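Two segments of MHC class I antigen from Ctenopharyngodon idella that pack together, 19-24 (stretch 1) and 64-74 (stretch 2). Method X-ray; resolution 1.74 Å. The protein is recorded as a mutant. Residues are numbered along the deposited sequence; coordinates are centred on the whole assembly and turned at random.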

# COMPACT_ATOMS: atom_id res chain seq x y z
N PRO A 19 -3.27 -17.29 -6.30
CA PRO A 19 -4.54 -17.84 -6.79
C PRO A 19 -5.00 -17.19 -8.10
O PRO A 19 -4.44 -16.18 -8.52
N GLU A 20 -6.01 -17.79 -8.73
CA GLU A 20 -6.60 -17.24 -9.95
C GLU A 20 -7.23 -15.87 -9.73
O GLU A 20 -7.20 -15.01 -10.61
N PHE A 21 -7.81 -15.68 -8.55
CA PHE A 21 -8.50 -14.44 -8.22
C PHE A 21 -8.19 -14.05 -6.79
O PHE A 21 -8.23 -14.90 -5.90
N THR A 22 -7.89 -12.77 -6.58
CA THR A 22 -7.71 -12.20 -5.25
C THR A 22 -8.49 -10.89 -5.16
O THR A 22 -8.43 -10.07 -6.08
N ALA A 23 -9.22 -10.69 -4.07
CA ALA A 23 -9.89 -9.42 -3.84
C ALA A 23 -9.51 -8.88 -2.47
O ALA A 23 -9.49 -9.63 -1.49
N VAL A 24 -9.19 -7.59 -2.42
CA VAL A 24 -8.95 -6.88 -1.16
C VAL A 24 -9.88 -5.66 -1.07
O VAL A 24 -10.03 -4.92 -2.04
N VAL A 64 -20.82 -12.95 -3.89
CA VAL A 64 -20.50 -11.91 -4.87
C VAL A 64 -19.13 -12.19 -5.51
O VAL A 64 -18.96 -12.12 -6.74
N LEU A 65 -18.16 -12.54 -4.67
CA LEU A 65 -16.78 -12.72 -5.14
C LEU A 65 -16.51 -14.05 -5.84
O LEU A 65 -15.60 -14.13 -6.67
N ILE A 66 -17.29 -15.09 -5.52
CA ILE A 66 -17.25 -16.32 -6.31
C ILE A 66 -17.69 -15.98 -7.74
O ILE A 66 -17.06 -16.41 -8.71
N GLY A 67 -18.75 -15.17 -7.84
CA GLY A 67 -19.21 -14.64 -9.13
C GLY A 67 -18.15 -13.81 -9.84
O GLY A 67 -17.95 -13.97 -11.05
N ALA A 68 -17.48 -12.94 -9.10
CA ALA A 68 -16.39 -12.12 -9.65
C ALA A 68 -15.24 -12.96 -10.21
O ALA A 68 -14.72 -12.66 -11.29
N HIS A 69 -14.87 -14.01 -9.48
CA HIS A 69 -13.87 -14.98 -9.93
C HIS A 69 -14.25 -15.62 -11.27
O HIS A 69 -13.43 -15.67 -12.20
N GLN A 70 -15.48 -16.11 -11.36
CA GLN A 70 -16.00 -16.71 -12.59
C GLN A 70 -15.90 -15.72 -13.76
O GLN A 70 -15.38 -16.07 -14.83
N VAL A 71 -16.37 -14.49 -13.55
CA VAL A 71 -16.35 -13.44 -14.57
C VAL A 71 -14.92 -13.04 -14.96
O VAL A 71 -14.64 -12.80 -16.14
N PHE A 72 -14.03 -12.98 -13.98
CA PHE A 72 -12.62 -12.69 -14.23
C PHE A 72 -11.92 -13.75 -15.08
O PHE A 72 -11.11 -13.42 -15.95
N LYS A 73 -12.24 -15.02 -14.81
CA LYS A 73 -11.74 -16.14 -15.62
C LYS A 73 -12.14 -15.97 -17.09
O LYS A 73 -11.32 -16.12 -17.99
N ASP A 74 -13.42 -15.65 -17.30
CA ASP A 74 -13.98 -15.51 -18.64
C ASP A 74 -13.39 -14.30 -19.35
O ASP A 74 -13.07 -14.36 -20.54

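Strand 21-24 crosses helix 64-74 at 132° between their N-to-C directions, with the axes approaching to 8.9 Å, and the space between them is filled chiefly by one side chain. Phe21 projects toward the helix with chi1 at -178° (t) and chi2 at 85°, and it has the largest area covered by the opposite stretch. With chi1 t, CG is anti to the backbone N, and the width of the ring, from CE2 to CE1, runs roughly along the helix, with contacts from Leu65 to Phe72. The backbones come close here, Phe21 CA lying 5.7 Å from His69 CA.

The helix meets this ring with small groups and backbone as well as with larger side chains. One face of the Phe21 ring is covered by His69 CA and Ala68 C, and Phe21 CZ touches the methyl group of Ala68, with Phe21 CZ to Ala68 CB at 3.7 Å. Farther toward the N-terminal end of the helix, Phe21 CE2 lies 4.3 Å from Leu65 CD2. In the other direction the edge of Phe21 points at the face of Phe72: the ring planes stand at 89°, the centroids are 5.1 Å apart, and Phe21 CE1 comes within 3.6 Å of Phe72 CD2. This nearly perpendicular arrangement sets ring hydrogens of one residue against the pi face of the other. Phe72 has a chi1 of -99°, between the usual wells, with chi2 at 49°; in this conformation its face is turned to the incoming edge.

Two residues along the strand, Ala23 also points toward the helix. The backbones are farther apart at this level, with Ala23 CA 7.7 Å from Leu65 CA, and the longer side chain of Leu65 bridges the gap. The m, t conformation of Leu65 (chi1 -63°, chi2 167°) brings Leu65 CD2 to 4.1 Å from Ala23 CB, so the same methyl contacts both Phe21 and Ala23. Between these two inward-facing residues, Thr22 makes no contact with the helix, in keeping with the alternation of a beta strand, and Val24 points away.

The polar contacts lie at the loop that precedes the strand. Glu20 points toward the helix and extends through chi1 -87° (m) and chi2 -169° (t), placing its carboxylate near both His69 and Lys73. The CA-to-CB bond of Lys73 points sideways relative to stretch 1, but the end of the side chain comes nearer: after m and t at the first two torsions, chi3 and chi4 are both p (71° and 72°), and the bent tip donates a hydrogen bond from Lys73 NZ to Glu20 OE1 at 3.1 Å as part of a salt bridge. The other carboxylate oxygen, Glu20 OE2, lies 3.4 Å from His69 CE1, at the edge of the imidazole. The CA-to-CB bond of His69 is likewise sideways relative to stretch 1, and its t chi1 of 163° with chi2 at 56° brings His69 ND1 to 3.5 Å from Phe21 CB. The histidine thus packs beside the buried phenylalanine while reaching the exposed glutamate.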

# COMPACT_ATOMS: atom_id res chain seq x y z
CB PRO A 19 -5.54 -17.51 -5.67
CG PRO A 19 -4.71 -17.15 -4.49
CD PRO A 19 -3.47 -16.53 -5.05
CB GLU A 20 -7.66 -18.18 -10.51
CG GLU A 20 -7.12 -19.25 -11.42
CD GLU A 20 -8.23 -19.99 -12.13
OE1 GLU A 20 -8.28 -19.91 -13.38
OE2 GLU A 20 -9.06 -20.62 -11.45
CB PHE A 21 -10.01 -14.62 -8.40
CG PHE A 21 -10.81 -13.38 -8.14
CD1 PHE A 21 -11.00 -12.43 -9.14
CD2 PHE A 21 -11.40 -13.16 -6.90
CE1 PHE A 21 -11.74 -11.29 -8.91
CE2 PHE A 21 -12.15 -12.01 -6.66
CZ PHE A 21 -12.32 -11.07 -7.67
CB THR A 22 -6.22 -11.94 -4.94
OG1 THR A 22 -5.46 -13.14 -5.10
CG2 THR A 22 -6.03 -11.43 -3.51
CB ALA A 23 -11.40 -9.60 -3.94
CB VAL A 24 -7.46 -6.45 -1.03
CG1 VAL A 24 -7.25 -5.46 0.11
CG2 VAL A 24 -6.57 -7.68 -0.85
CB VAL A 64 -20.54 -10.50 -4.23
CG1 VAL A 64 -19.95 -9.45 -5.16
CG2 VAL A 64 -21.96 -10.12 -3.86
CB LEU A 65 -15.78 -12.44 -4.01
CG LEU A 65 -15.85 -10.98 -3.54
CD1 LEU A 65 -15.09 -10.77 -2.23
CD2 LEU A 65 -15.38 -10.01 -4.62
CB ILE A 66 -18.14 -17.45 -5.72
CG1 ILE A 66 -17.54 -17.98 -4.41
CG2 ILE A 66 -18.28 -18.60 -6.70
CD1 ILE A 66 -18.51 -18.84 -3.60
CB ALA A 68 -15.87 -11.14 -8.61
CB HIS A 69 -13.64 -16.04 -8.85
CG HIS A 69 -12.96 -17.29 -9.34
ND1 HIS A 69 -11.73 -17.27 -9.98
CD2 HIS A 69 -13.32 -18.59 -9.26
CE1 HIS A 69 -11.38 -18.50 -10.28
NE2 HIS A 69 -12.32 -19.32 -9.86
CB GLN A 70 -17.45 -17.21 -12.39
CG GLN A 70 -17.57 -18.41 -11.44
CD GLN A 70 -19.00 -18.91 -11.24
OE1 GLN A 70 -19.23 -20.11 -11.03
NE2 GLN A 70 -19.97 -18.00 -11.29
CB VAL A 71 -17.16 -12.19 -14.13
CG1 VAL A 71 -17.03 -11.07 -15.15
CG2 VAL A 71 -18.63 -12.55 -13.94
CB PHE A 72 -11.85 -12.46 -12.93
CG PHE A 72 -11.65 -11.01 -12.59
CD1 PHE A 72 -12.72 -10.11 -12.64
CD2 PHE A 72 -10.39 -10.54 -12.21
CE1 PHE A 72 -12.53 -8.77 -12.33
CE2 PHE A 72 -10.20 -9.20 -11.90
CZ PHE A 72 -11.26 -8.32 -11.96
CB LYS A 73 -12.28 -17.47 -15.11
CG LYS A 73 -11.49 -18.12 -13.99
CD LYS A 73 -12.21 -19.35 -13.45
CE LYS A 73 -12.20 -20.53 -14.42
NZ LYS A 73 -10.85 -21.17 -14.52
CB ASP A 74 -15.51 -15.37 -18.56
CG ASP A 74 -16.20 -16.62 -18.01
OD1 ASP A 74 -15.53 -17.67 -17.83
OD2 ASP A 74 -17.42 -16.55 -17.75